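Local coordinates for translation initiation factor eif-2b-like protein (Chaetomium thermophilum, PDB 4ZEO) that forms the delta subunit of eIF2B, the multi-subunit guanine nucleotide exchange factor for eIF2, and probably takes part in translation initiation as a member of its regulatory subcomplex, at residues P157-V162 against I213-E218; A184-I189 against W256-I261; N198-H203 against N238-N243; V355-E360 against D376-A381; G385-V390 against Y433-I438. One frame throughout, in Å; residues are numbered along the deposited sequence.

Contact 1 (P157-V162 against I213-E218); sequences PAVLAV and IEYLTE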
# COMPACT_ATOMS: atom_id res chain seq x y z
N PRO A 157 -15.20 -19.03 -3.78
CA PRO A 157 -14.28 -19.52 -2.75
C PRO A 157 -12.94 -18.77 -2.67
O PRO A 157 -12.41 -18.61 -1.58
CB PRO A 157 -14.07 -21.00 -3.14
CG PRO A 157 -14.50 -21.09 -4.57
CD PRO A 157 -15.64 -20.13 -4.67
N ALA A 158 -12.42 -18.30 -3.80
CA ALA A 158 -11.17 -17.54 -3.77
C ALA A 158 -11.34 -16.26 -2.95
O ALA A 158 -10.46 -15.89 -2.18
CB ALA A 158 -10.71 -17.22 -5.18
N VAL A 159 -12.48 -15.60 -3.12
CA VAL A 159 -12.79 -14.38 -2.39
C VAL A 159 -13.01 -14.66 -0.89
O VAL A 159 -12.56 -13.91 -0.03
CB VAL A 159 -14.06 -13.67 -3.02
CG1 VAL A 159 -14.60 -12.53 -2.11
CG2 VAL A 159 -13.72 -13.17 -4.44
N LEU A 160 -13.65 -15.77 -0.60
CA LEU A 160 -13.91 -16.19 0.76
C LEU A 160 -12.59 -16.35 1.56
O LEU A 160 -12.46 -15.84 2.68
CB LEU A 160 -14.66 -17.51 0.72
CG LEU A 160 -15.35 -17.94 2.00
CD1 LEU A 160 -16.59 -17.08 2.17
CD2 LEU A 160 -15.67 -19.43 1.96
N ALA A 161 -11.62 -17.01 0.95
CA ALA A 161 -10.31 -17.23 1.56
C ALA A 161 -9.59 -15.90 1.78
O ALA A 161 -9.01 -15.68 2.85
CB ALA A 161 -9.47 -18.16 0.72
N VAL A 162 -9.60 -15.02 0.79
CA VAL A 162 -8.93 -13.73 0.94
C VAL A 162 -9.56 -12.87 2.04
O VAL A 162 -8.84 -12.27 2.83
CB VAL A 162 -8.92 -12.94 -0.39
CG1 VAL A 162 -8.61 -11.47 -0.17
CG2 VAL A 162 -7.94 -13.57 -1.36
N ILE A 213 -17.59 -7.98 -3.24
CA ILE A 213 -17.23 -6.72 -2.58
C ILE A 213 -17.92 -6.58 -1.22
O ILE A 213 -17.32 -6.17 -0.24
CB ILE A 213 -17.58 -5.52 -3.46
CG1 ILE A 213 -16.87 -5.66 -4.81
CG2 ILE A 213 -17.20 -4.20 -2.78
CD1 ILE A 213 -17.17 -4.56 -5.78
N GLU A 214 -19.20 -6.94 -1.17
CA GLU A 214 -19.96 -6.83 0.05
C GLU A 214 -19.39 -7.76 1.11
O GLU A 214 -19.31 -7.41 2.28
CB GLU A 214 -21.44 -7.17 -0.18
CG GLU A 214 -22.26 -6.02 -0.76
CD GLU A 214 -23.70 -6.41 -1.09
OE1 GLU A 214 -24.21 -5.97 -2.15
OE2 GLU A 214 -24.33 -7.13 -0.28
N TYR A 215 -18.99 -8.95 0.68
CA TYR A 215 -18.41 -9.88 1.60
C TYR A 215 -17.08 -9.37 2.16
O TYR A 215 -16.83 -9.46 3.37
CB TYR A 215 -18.22 -11.23 0.94
CG TYR A 215 -17.41 -12.16 1.79
CD1 TYR A 215 -17.99 -12.78 2.88
CD2 TYR A 215 -16.07 -12.38 1.53
CE1 TYR A 215 -17.25 -13.63 3.68
CE2 TYR A 215 -15.32 -13.22 2.33
CZ TYR A 215 -15.92 -13.84 3.41
OH TYR A 215 -15.18 -14.68 4.21
N LEU A 216 -16.23 -8.85 1.28
CA LEU A 216 -14.93 -8.34 1.69
C LEU A 216 -15.06 -7.15 2.66
O LEU A 216 -14.25 -7.00 3.60
CB LEU A 216 -14.10 -7.94 0.47
CG LEU A 216 -13.59 -9.13 -0.34
CD1 LEU A 216 -12.93 -8.68 -1.64
CD2 LEU A 216 -12.64 -9.98 0.51
N THR A 217 -16.05 -6.31 2.40
CA THR A 217 -16.34 -5.15 3.23
C THR A 217 -16.78 -5.57 4.62
O THR A 217 -16.50 -4.90 5.60
CB THR A 217 -17.44 -4.26 2.61
OG1 THR A 217 -17.01 -3.82 1.32
CG2 THR A 217 -17.70 -3.05 3.47
N GLU A 218 -17.50 -6.68 4.68
CA GLU A 218 -17.94 -7.24 5.94
C GLU A 218 -16.76 -7.75 6.77
O GLU A 218 -16.74 -7.56 7.98
CB GLU A 218 -18.95 -8.37 5.69
CG GLU A 218 -20.38 -7.86 5.44
CD GLU A 218 -21.25 -8.78 4.58
OE1 GLU A 218 -20.93 -9.98 4.38
OE2 GLU A 218 -22.30 -8.29 4.10

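Contact 2 (A184-I189 against W256-I261); sequences AFRKVI and WIDFLI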
# COMPACT_ATOMS: atom_id res chain seq x y z
N ALA A 184 -8.08 -12.86 -6.58
CA ALA A 184 -9.31 -13.60 -6.33
C ALA A 184 -10.36 -13.22 -7.37
O ALA A 184 -11.07 -14.09 -7.91
CB ALA A 184 -9.83 -13.33 -4.93
N PHE A 185 -10.45 -11.92 -7.65
CA PHE A 185 -11.36 -11.41 -8.68
C PHE A 185 -11.01 -12.01 -10.06
O PHE A 185 -11.86 -12.26 -10.90
CB PHE A 185 -11.30 -9.88 -8.78
CG PHE A 185 -12.04 -9.18 -7.68
CD1 PHE A 185 -12.73 -9.89 -6.71
CD2 PHE A 185 -12.10 -7.79 -7.66
CE1 PHE A 185 -13.44 -9.22 -5.71
CE2 PHE A 185 -12.82 -7.12 -6.66
CZ PHE A 185 -13.47 -7.83 -5.69
N ARG A 186 -9.72 -12.22 -10.27
CA ARG A 186 -9.27 -12.80 -11.51
C ARG A 186 -9.90 -14.19 -11.66
O ARG A 186 -10.39 -14.55 -12.74
CB ARG A 186 -7.75 -12.84 -11.51
CG ARG A 186 -7.14 -12.89 -12.88
CD ARG A 186 -5.65 -13.09 -12.82
NE ARG A 186 -5.08 -13.09 -14.16
CZ ARG A 186 -5.06 -14.17 -14.93
NH1 ARG A 186 -5.58 -15.30 -14.47
NH2 ARG A 186 -4.53 -14.12 -16.14
N LYS A 187 -9.90 -14.95 -10.57
CA LYS A 187 -10.48 -16.28 -10.55
C LYS A 187 -12.01 -16.22 -10.74
O LYS A 187 -12.60 -17.06 -11.41
CB LYS A 187 -10.12 -16.97 -9.24
CG LYS A 187 -8.69 -17.49 -9.17
CD LYS A 187 -8.47 -18.25 -7.88
CE LYS A 187 -6.99 -18.47 -7.57
NZ LYS A 187 -6.38 -19.59 -8.34
N VAL A 188 -12.64 -15.21 -10.15
CA VAL A 188 -14.09 -15.02 -10.26
C VAL A 188 -14.49 -14.83 -11.73
O VAL A 188 -15.43 -15.46 -12.20
CB VAL A 188 -14.55 -13.80 -9.43
CG1 VAL A 188 -16.01 -13.47 -9.72
CG2 VAL A 188 -14.33 -14.06 -7.96
N ILE A 189 -13.72 -14.02 -12.45
CA ILE A 189 -13.95 -13.79 -13.87
C ILE A 189 -13.74 -15.06 -14.68
O ILE A 189 -14.56 -15.37 -15.56
CB ILE A 189 -13.02 -12.69 -14.38
CG1 ILE A 189 -13.36 -11.37 -13.71
CG2 ILE A 189 -13.13 -12.55 -15.88
CD1 ILE A 189 -12.37 -10.28 -13.99
N TRP A 256 -6.58 -6.79 -18.23
CA TRP A 256 -6.68 -5.54 -17.52
C TRP A 256 -6.26 -5.67 -16.04
O TRP A 256 -5.63 -4.78 -15.48
CB TRP A 256 -8.10 -5.01 -17.66
CG TRP A 256 -8.27 -3.75 -16.96
CD1 TRP A 256 -8.08 -2.51 -17.47
CD2 TRP A 256 -8.60 -3.59 -15.59
NE1 TRP A 256 -8.30 -1.57 -16.49
CE2 TRP A 256 -8.62 -2.21 -15.32
CE3 TRP A 256 -8.88 -4.48 -14.55
CZ2 TRP A 256 -8.92 -1.68 -14.06
CZ3 TRP A 256 -9.19 -3.96 -13.27
CH2 TRP A 256 -9.20 -2.57 -13.05
N ILE A 257 -6.65 -6.76 -15.39
CA ILE A 257 -6.23 -7.03 -14.02
C ILE A 257 -4.72 -7.22 -13.92
O ILE A 257 -4.08 -6.72 -13.00
CB ILE A 257 -6.98 -8.26 -13.47
CG1 ILE A 257 -8.42 -7.84 -13.17
CG2 ILE A 257 -6.31 -8.81 -12.22
CD1 ILE A 257 -9.24 -8.87 -12.50
N ASP A 258 -4.18 -7.97 -14.87
CA ASP A 258 -2.76 -8.25 -14.92
C ASP A 258 -1.97 -6.98 -15.14
O ASP A 258 -0.91 -6.77 -14.57
CB ASP A 258 -2.45 -9.28 -16.01
CG ASP A 258 -2.97 -10.66 -15.67
OD1 ASP A 258 -3.42 -10.87 -14.52
OD2 ASP A 258 -2.92 -11.55 -16.54
N PHE A 259 -2.51 -6.13 -16.00
CA PHE A 259 -1.93 -4.85 -16.27
C PHE A 259 -1.96 -3.97 -15.00
O PHE A 259 -0.98 -3.31 -14.65
CB PHE A 259 -2.68 -4.19 -17.42
CG PHE A 259 -2.14 -2.86 -17.81
CD1 PHE A 259 -1.15 -2.76 -18.76
CD2 PHE A 259 -2.58 -1.71 -17.16
CE1 PHE A 259 -0.65 -1.52 -19.11
CE2 PHE A 259 -2.07 -0.48 -17.49
CZ PHE A 259 -1.11 -0.39 -18.47
N LEU A 260 -3.07 -3.99 -14.29
CA LEU A 260 -3.20 -3.17 -13.10
C LEU A 260 -2.24 -3.62 -11.99
O LEU A 260 -1.55 -2.80 -11.39
CB LEU A 260 -4.64 -3.19 -12.59
CG LEU A 260 -4.93 -2.11 -11.54
CD1 LEU A 260 -5.02 -0.76 -12.20
CD2 LEU A 260 -6.19 -2.40 -10.78
N ILE A 261 -2.15 -4.93 -11.76
CA ILE A 261 -1.25 -5.47 -10.75
C ILE A 261 0.18 -5.09 -11.07
O ILE A 261 0.94 -4.64 -10.21
CB ILE A 261 -1.38 -7.01 -10.65
CG1 ILE A 261 -2.73 -7.37 -10.03
CG2 ILE A 261 -0.24 -7.60 -9.85
CD1 ILE A 261 -2.95 -8.88 -9.86

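Contact 3 (N198-H203 against N238-N243); sequences NSLSRH and NKFDIN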
# COMPACT_ATOMS: atom_id res chain seq x y z
N ASN A 198 -28.55 -13.23 -21.49
CA ASN A 198 -28.01 -12.10 -20.74
C ASN A 198 -26.60 -11.75 -21.22
O ASN A 198 -26.01 -12.48 -21.99
CB ASN A 198 -28.05 -12.43 -19.24
CG ASN A 198 -28.16 -11.18 -18.36
OD1 ASN A 198 -27.63 -10.12 -18.69
ND2 ASN A 198 -28.87 -11.31 -17.25
N SER A 199 -26.10 -10.59 -20.82
CA SER A 199 -24.74 -10.21 -21.17
C SER A 199 -23.96 -9.89 -19.91
O SER A 199 -24.53 -9.50 -18.90
CB SER A 199 -24.73 -9.00 -22.10
OG SER A 199 -25.09 -7.83 -21.39
N LEU A 200 -22.65 -10.07 -19.98
CA LEU A 200 -21.79 -9.77 -18.86
C LEU A 200 -21.93 -8.29 -18.49
O LEU A 200 -21.95 -7.94 -17.31
CB LEU A 200 -20.33 -10.10 -19.21
CG LEU A 200 -19.15 -9.66 -18.32
CD1 LEU A 200 -18.00 -10.65 -18.50
CD2 LEU A 200 -18.68 -8.24 -18.60
N SER A 201 -22.06 -7.45 -19.52
CA SER A 201 -22.15 -5.99 -19.36
C SER A 201 -23.32 -5.58 -18.47
O SER A 201 -23.31 -4.51 -17.90
CB SER A 201 -22.27 -5.28 -20.71
OG SER A 201 -23.46 -5.62 -21.38
N ARG A 202 -24.37 -6.39 -18.47
CA ARG A 202 -25.56 -6.15 -17.66
C ARG A 202 -25.64 -6.99 -16.36
O ARG A 202 -26.22 -6.56 -15.38
CB ARG A 202 -26.80 -6.33 -18.54
CG ARG A 202 -26.96 -5.16 -19.55
CD ARG A 202 -28.38 -4.98 -20.09
NE ARG A 202 -28.38 -4.26 -21.37
CZ ARG A 202 -29.47 -3.94 -22.07
NH1 ARG A 202 -30.68 -4.25 -21.62
NH2 ARG A 202 -29.35 -3.29 -23.23
N HIS A 203 -25.21 -8.26 -16.43
CA HIS A 203 -25.31 -9.22 -15.32
C HIS A 203 -24.16 -9.20 -14.28
O HIS A 203 -24.39 -9.34 -13.07
CB HIS A 203 -25.43 -10.63 -15.89
CG HIS A 203 -25.59 -11.70 -14.85
ND1 HIS A 203 -24.55 -12.51 -14.44
CD2 HIS A 203 -26.68 -12.10 -14.14
CE1 HIS A 203 -24.99 -13.35 -13.52
NE2 HIS A 203 -26.28 -13.13 -13.33
N ASN A 238 -18.16 -1.56 -17.84
CA ASN A 238 -19.09 -0.68 -18.53
C ASN A 238 -18.70 -0.34 -19.97
O ASN A 238 -19.53 0.18 -20.71
CB ASN A 238 -19.30 0.60 -17.71
CG ASN A 238 -20.42 0.45 -16.68
OD1 ASN A 238 -21.53 0.96 -16.87
ND2 ASN A 238 -20.12 -0.21 -15.56
N LYS A 239 -17.44 -0.52 -20.36
CA LYS A 239 -17.02 -0.26 -21.75
C LYS A 239 -17.56 -1.33 -22.71
O LYS A 239 -17.69 -1.10 -23.91
CB LYS A 239 -15.49 -0.12 -21.87
CG LYS A 239 -14.97 1.26 -21.37
CD LYS A 239 -13.49 1.31 -20.96
CE LYS A 239 -13.36 1.48 -19.41
NZ LYS A 239 -12.08 1.91 -18.76
N PHE A 240 -17.90 -2.48 -22.16
CA PHE A 240 -18.54 -3.58 -22.88
C PHE A 240 -20.02 -3.33 -23.18
O PHE A 240 -20.68 -2.53 -22.49
CB PHE A 240 -18.37 -4.86 -22.08
CG PHE A 240 -16.94 -5.26 -21.91
CD1 PHE A 240 -16.06 -5.14 -22.95
CD2 PHE A 240 -16.47 -5.68 -20.68
CE1 PHE A 240 -14.74 -5.50 -22.80
CE2 PHE A 240 -15.15 -6.04 -20.53
CZ PHE A 240 -14.29 -5.94 -21.58
N ASP A 241 -20.53 -3.98 -24.22
CA ASP A 241 -21.95 -3.88 -24.59
C ASP A 241 -22.59 -5.27 -24.63
O ASP A 241 -21.90 -6.29 -24.51
CB ASP A 241 -22.13 -3.14 -25.93
CG ASP A 241 -21.43 -3.82 -27.09
OD1 ASP A 241 -20.75 -3.12 -27.86
OD2 ASP A 241 -21.57 -5.05 -27.25
N ILE A 242 -23.92 -5.30 -24.77
CA ILE A 242 -24.65 -6.56 -24.86
C ILE A 242 -24.16 -7.42 -26.03
O ILE A 242 -24.20 -8.65 -25.96
CB ILE A 242 -26.17 -6.31 -24.95
CG1 ILE A 242 -26.92 -7.50 -24.37
CG2 ILE A 242 -26.63 -6.03 -26.39
CD1 ILE A 242 -27.95 -7.11 -23.36
N ASN A 243 -23.73 -6.78 -27.11
CA ASN A 243 -23.20 -7.47 -28.28
C ASN A 243 -21.79 -8.03 -28.08
O ASN A 243 -21.35 -8.84 -28.88
CB ASN A 243 -23.22 -6.55 -29.49
CG ASN A 243 -24.62 -6.29 -30.01
OD1 ASN A 243 -25.44 -5.68 -29.34
ND2 ASN A 243 -24.89 -6.77 -31.21

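Contact 4 (V355-E360 against D376-A381); sequences VFLGGE and DVAMAA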
# COMPACT_ATOMS: atom_id res chain seq x y z
N VAL A 355 13.95 11.64 7.08
CA VAL A 355 12.93 10.73 7.56
C VAL A 355 12.16 10.16 6.36
O VAL A 355 11.64 10.91 5.55
CB VAL A 355 11.96 11.46 8.52
CG1 VAL A 355 10.84 10.54 8.91
CG2 VAL A 355 12.69 12.01 9.75
N PHE A 356 12.13 8.84 6.25
CA PHE A 356 11.37 8.15 5.22
C PHE A 356 10.25 7.41 5.90
O PHE A 356 10.49 6.60 6.79
CB PHE A 356 12.22 7.16 4.42
CG PHE A 356 13.16 7.80 3.43
CD1 PHE A 356 12.88 7.80 2.08
CD2 PHE A 356 14.34 8.37 3.85
CE1 PHE A 356 13.76 8.38 1.16
CE2 PHE A 356 15.23 8.97 2.94
CZ PHE A 356 14.94 8.97 1.61
N LEU A 357 9.02 7.67 5.47
CA LEU A 357 7.84 7.05 6.03
C LEU A 357 6.95 6.42 4.96
O LEU A 357 6.91 6.89 3.82
CB LEU A 357 7.06 8.09 6.83
CG LEU A 357 7.32 8.41 8.31
CD1 LEU A 357 8.45 7.68 9.06
CD2 LEU A 357 7.26 9.93 8.61
N GLY A 358 6.24 5.37 5.34
CA GLY A 358 5.26 4.73 4.50
C GLY A 358 3.95 4.66 5.27
O GLY A 358 3.94 4.77 6.49
N GLY A 359 2.84 4.45 4.57
CA GLY A 359 1.52 4.45 5.18
C GLY A 359 0.52 3.49 4.55
O GLY A 359 0.87 2.58 3.81
N GLU A 360 -0.74 3.67 4.91
CA GLU A 360 -1.83 2.90 4.35
C GLU A 360 -2.58 3.67 3.25
O GLU A 360 -3.12 3.07 2.33
CB GLU A 360 -2.81 2.52 5.45
CG GLU A 360 -2.37 1.35 6.31
CD GLU A 360 -1.63 0.25 5.58
OE1 GLU A 360 -0.38 0.21 5.67
OE2 GLU A 360 -2.30 -0.59 4.96
N ASP A 376 3.79 11.61 15.14
CA ASP A 376 4.70 12.20 16.12
C ASP A 376 6.09 12.32 15.52
O ASP A 376 6.77 13.33 15.72
CB ASP A 376 4.71 11.38 17.41
CG ASP A 376 3.34 11.27 18.02
OD1 ASP A 376 2.90 12.20 18.70
OD2 ASP A 376 2.67 10.26 17.78
N VAL A 377 6.51 11.29 14.78
CA VAL A 377 7.80 11.29 14.10
C VAL A 377 7.90 12.42 13.06
O VAL A 377 8.86 13.19 13.07
CB VAL A 377 8.06 9.94 13.41
CG1 VAL A 377 9.42 9.93 12.70
CG2 VAL A 377 8.00 8.82 14.42
N ALA A 378 6.89 12.53 12.20
CA ALA A 378 6.83 13.58 11.17
C ALA A 378 6.76 14.99 11.79
O ALA A 378 7.38 15.93 11.29
CB ALA A 378 5.65 13.36 10.24
N MET A 379 5.98 15.15 12.85
CA MET A 379 5.91 16.44 13.52
C MET A 379 7.25 16.85 14.15
O MET A 379 7.67 18.01 14.04
CB MET A 379 4.83 16.43 14.60
CG MET A 379 3.40 16.46 14.05
SD MET A 379 2.11 16.61 15.31
CE MET A 379 2.19 15.00 16.06
N ALA A 380 7.91 15.90 14.80
CA ALA A 380 9.20 16.16 15.44
C ALA A 380 10.27 16.54 14.41
O ALA A 380 11.07 17.44 14.63
CB ALA A 380 9.65 14.93 16.24
N ALA A 381 10.27 15.84 13.29
CA ALA A 381 11.21 16.09 12.21
C ALA A 381 10.96 17.46 11.55
O ALA A 381 11.91 18.23 11.32
CB ALA A 381 11.13 14.97 11.21

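Contact 5 (G385-V390 against Y433-I438); sequences GAKVIV and YITGVI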
# COMPACT_ATOMS: atom_id res chain seq x y z
N GLY A 385 13.61 20.75 11.24
CA GLY A 385 14.07 21.18 9.93
C GLY A 385 14.48 20.01 9.03
O GLY A 385 15.02 20.19 7.93
N ALA A 386 14.25 18.80 9.52
CA ALA A 386 14.57 17.59 8.79
C ALA A 386 13.55 17.30 7.68
O ALA A 386 12.36 17.60 7.83
CB ALA A 386 14.66 16.42 9.76
N LYS A 387 14.01 16.72 6.58
CA LYS A 387 13.12 16.35 5.49
C LYS A 387 12.24 15.14 5.87
O LYS A 387 12.71 14.15 6.44
CB LYS A 387 13.93 16.02 4.23
CG LYS A 387 13.97 17.15 3.22
CD LYS A 387 14.55 16.69 1.87
CE LYS A 387 16.04 16.46 1.89
NZ LYS A 387 16.77 17.77 1.91
N VAL A 388 10.96 15.21 5.52
CA VAL A 388 10.08 14.09 5.76
C VAL A 388 9.57 13.63 4.40
O VAL A 388 8.84 14.35 3.72
CB VAL A 388 8.91 14.45 6.73
CG1 VAL A 388 7.91 13.28 6.88
CG2 VAL A 388 9.45 14.87 8.09
N ILE A 389 10.03 12.46 3.99
CA ILE A 389 9.68 11.88 2.70
C ILE A 389 8.77 10.72 2.88
O ILE A 389 9.09 9.75 3.59
CB ILE A 389 10.93 11.41 1.92
CG1 ILE A 389 11.94 12.56 1.86
CG2 ILE A 389 10.57 10.97 0.51
CD1 ILE A 389 13.10 12.30 0.93
N VAL A 390 7.61 10.82 2.24
CA VAL A 390 6.62 9.77 2.31
C VAL A 390 6.61 9.00 1.00
O VAL A 390 6.57 9.59 -0.08
CB VAL A 390 5.21 10.32 2.60
CG1 VAL A 390 4.15 9.23 2.40
CG2 VAL A 390 5.16 10.92 4.00
N TYR A 433 3.35 18.45 7.76
CA TYR A 433 4.49 17.74 8.31
C TYR A 433 5.13 16.82 7.30
O TYR A 433 5.96 15.97 7.66
CB TYR A 433 4.11 16.94 9.57
CG TYR A 433 3.39 17.78 10.59
CD1 TYR A 433 4.04 18.83 11.26
CD2 TYR A 433 2.06 17.52 10.91
CE1 TYR A 433 3.38 19.59 12.19
CE2 TYR A 433 1.39 18.29 11.85
CZ TYR A 433 2.06 19.31 12.48
OH TYR A 433 1.39 20.07 13.40
N ILE A 434 4.70 16.94 6.04
CA ILE A 434 5.28 16.14 4.97
C ILE A 434 5.99 17.03 3.95
O ILE A 434 5.37 17.92 3.36
CB ILE A 434 4.21 15.28 4.28
CG1 ILE A 434 3.50 14.40 5.31
CG2 ILE A 434 4.83 14.42 3.16
CD1 ILE A 434 2.16 13.85 4.85
N THR A 435 7.28 16.82 3.77
CA THR A 435 8.08 17.56 2.80
C THR A 435 7.68 17.20 1.37
O THR A 435 7.48 18.06 0.53
CB THR A 435 9.59 17.30 2.98
OG1 THR A 435 9.98 17.62 4.32
CG2 THR A 435 10.42 18.13 2.00
N GLY A 436 7.58 15.91 1.10
CA GLY A 436 7.19 15.47 -0.21
C GLY A 436 6.81 14.01 -0.23
O GLY A 436 7.18 13.26 0.67
N VAL A 437 6.08 13.63 -1.27
CA VAL A 437 5.66 12.25 -1.45
C VAL A 437 6.26 11.67 -2.74
O VAL A 437 6.15 12.26 -3.81
CB VAL A 437 4.13 12.13 -1.55
CG1 VAL A 437 3.71 10.64 -1.66
CG2 VAL A 437 3.49 12.76 -0.36
N ILE A 438 6.88 10.50 -2.66
CA ILE A 438 7.37 9.85 -3.86
C ILE A 438 6.42 8.69 -4.25
O ILE A 438 6.21 7.77 -3.47
CB ILE A 438 8.78 9.30 -3.67
CG1 ILE A 438 9.77 10.42 -3.39
CG2 ILE A 438 9.24 8.52 -4.91
CD1 ILE A 438 11.19 9.91 -3.14

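Contact 1 (P157-V162 against I213-E218)
Tyr215 and Leu160 make the polar link between these two helical segments: Tyr215 OH gives a weak hydrogen bond to Leu160 O at 3.3 Å. The first torsion sets CG anti to the backbone N (chi1 171°), on a CB that points toward helix 157-168. Near the ring plane, the CE2 edge of Tyr215 comes up to Val159 O at 3.7 Å. Leu160 CB leads away from helix 200-219, yet CD1 swings back and lies 3.5 Å from Tyr215 CZ, oblique to the ring. A phenylalanine in place of Tyr215 would probably leave Leu160 O without this weak bond and Leu160 CD1 without the hydroxyl it packs on. The two helices belong to the N-terminal helical domain of the eIF2B alpha/beta/delta family; here the local axes run almost parallel, 14° apart at 9.8 Å. The remaining contacts are apolar. Val159 CG1 sits 3.9 Å from Tyr215 CD2, the two side chains sliding past each other in opposite directions. The same methyl lies 4.0 Å from Leu216 CG, with Val159 and Leu216 at about a right angle. Farther along, Val162 CG1 faces Leu216 CD2 more loosely. Helix 174-191 covers Val159 through Ala184 and Val188, and Val162 through Ala180.

Contact 2 (A184-I189 against W256-I261)
Arg186 and Asp258 form a two-pronged salt bridge, the guanidinium taking the carboxylate side-on with one nitrogen to each oxygen. NE reaches Asp258 OD1 at 2.8 Å, meeting it on the syn side but somewhat out of the carboxylate plane. NH2 bonds to the syn lone pair of Asp258 OD2 at 3.1 Å, with an N-H...O angle of 159°. The two flat groups are nearly coplanar, 4° apart, so the paired hydrogen bonds hold both against turning. An extended chain from CG to NE carries the arginine there. A leucine in place of Arg186 would probably leave the Asp258 carboxylate without its charged mate and free to turn. Next to the bridge comes an apolar layer: Ile189 CD1 and Ile257 CD1 meet tip to tip at 3.7 Å. Ile257 CD1 also lies 4.4 Å from Phe185 CB, whose ring then leads off toward Leu209 and Gln212 of helix 200-219. From the same helix as Ile257, Leu253 and Leu254 also touch Ile189, and Leu254 touches Arg186; Glu190 makes a long, weak ion pair with Arg186 NH1. The local axes run antiparallel at 172° and 10.7 Å apart, as in the packing of neighbouring helices in an antiparallel helical bundle.

Contact 3 (N198-H203 against N238-N243)
Ser199, Ser201 and Arg202, at the start of helix 200-219, pack against Phe240 and Ile242 in the turn that follows helix 224-239, a mainly van der Waals contact at one extremity of the helical domain. Ile242 contributes most, its CG1 anti to the backbone N (chi1 -152°). Ile242 CG1 lies 3.5 Å from Ser199 CB. Its CD1 continues over one face of the Arg202 guanidinium, offset toward the rim, and is 3.5 Å from Arg202 NE. Ser201 CB rests against the backbone, 3.6 Å from Phe240 O. Beside it, Leu200 CD2 approaches Phe240 CD2 at 4.0 Å, oblique to the ring. The serines are tied together within their own segment: Ser199 OG and Ser201 OG share a hydrogen bond of 2.7 Å, in which either could be the donor. Ser199 is the N-cap residue, and its carbonyl O accepts from the backbone N of both Arg202 and His203. Just before it, Asn198 OD1 accepts the N-H of Ser199 on an in-plane lone pair at 2.7 Å, in a bent bond. Phe240 also touches Ala249 and Leu253 of helix 246-277, while Leu200 reaches Tyr192 in the loop after helix 174-191 and His203 ND1 bonds to Tyr192 OH.

Contact 4 (V355-E360 against D376-A381)
Strand 355-358, which carries Val355 and Leu357, runs against the direction of helix 376-381, their local axes 153° apart with a closest approach of 9.9 Å. Both strand residues point their CB toward the helix, and the helix answers with Val377, Ala378 and Ala381, so the interface is wholly apolar. Val355 uses both of its methyls. CG1, anti to the backbone N (chi1 175°), lies 4.1 Å from Val377 CG1, and CG2 turns to Ala381 CB at 3.7 Å. One valine is thereby in touch with side chains a full helical turn apart. Leu357 also divides its branches: CD2 rests 4.1 Å from Ala378 CB, while CD1 stands 4.4 Å from Val377 CG1. This is the strand-helix half of a beta-alpha-beta crossover in the Rossmann-like domain of the family. Strand 354-358 and strand 387-391 are parallel neighbours in the sheet, and helix 374-384 lies against it between them in sequence, although strands 361-362 and 368-371 of a small antiparallel sheet come between strand and helix in the chain. At Ala378 and Ala381 the branched side chains of the strand meet bare CB atoms. Around this core, Tyr289 of strand 285-289 touches both Leu357 and Val377, Val349 touches Val355 and Ala381, and Val388 of strand 387-391 touches Leu357 and Ala381. Phe356, between the two contact residues, meets Ile286, Ile389 and Leu391 instead.

Contact 5 (G385-V390 against Y433-I438)
Thr435 meets strand 387-390 with every atom of its side chain. Its CB lies against Val388 O. From there OG1, anti to the carbonyl carbon (chi1 -57°), accepts the Val388 N-H at 2.9 Å in an almost straight bond of 178°. The other branch, CG2, packs on Lys387 CG at 3.9 Å. The hydroxyl thus stands where a regular parallel strand would offer a backbone carbonyl. Val388 O in turn is held twice, by Thr435 N on a lone pair at 2.9 Å and by Gly436 N nearly along the C=O axis. Beyond this point the ladder is regular. Val390 N bonds to Gly436 O at 2.9 Å, and Ile438 N to Val390 O at 2.8 Å. Val390 CG2 leans on Ile434 CG2 at 3.6 Å, on the face shared by Val390 and Val437; Leu368 touches both Val390 and Ile434. Ile389 belongs to the other face, where its CG2 approaches the end of Ile438. Gly385, with positive phi, is the C-prime residue of the Schellman motif closing helix 374-384, from which the chain turns into this strand. On its other side, strand 387-391 is bonded to strand 354-358, so strand 436-438 is one of the two edge strands, within this chain, of a six-stranded parallel sheet, Rossmann-like with order 3-2-1-4-5-6.

The contacts fall into two groups on opposite sides of the chain's centre. Contacts 1, 2 and 3 belong to the helical domain. Contacts 1 and 2, with centres about 15 Å apart, touch where Ala158 CB packs on Lys187 CD at 3.7 Å. Contact 3 uses the same helix 200-219 as contact 1 but lies about 24 Å from it between centres. Contacts 4 and 5, only about 8 Å apart between centres, share the Rossmann-like sheet, in which strands 354-358 and 387-391 are neighbours joined by backbone hydrogen bonds of Val355 and Leu357 with Ile389; Met379 CG also packs on Tyr433 CE2 at 3.5 Å. Contacts 2 and 4 are about 33 Å apart, centre to centre.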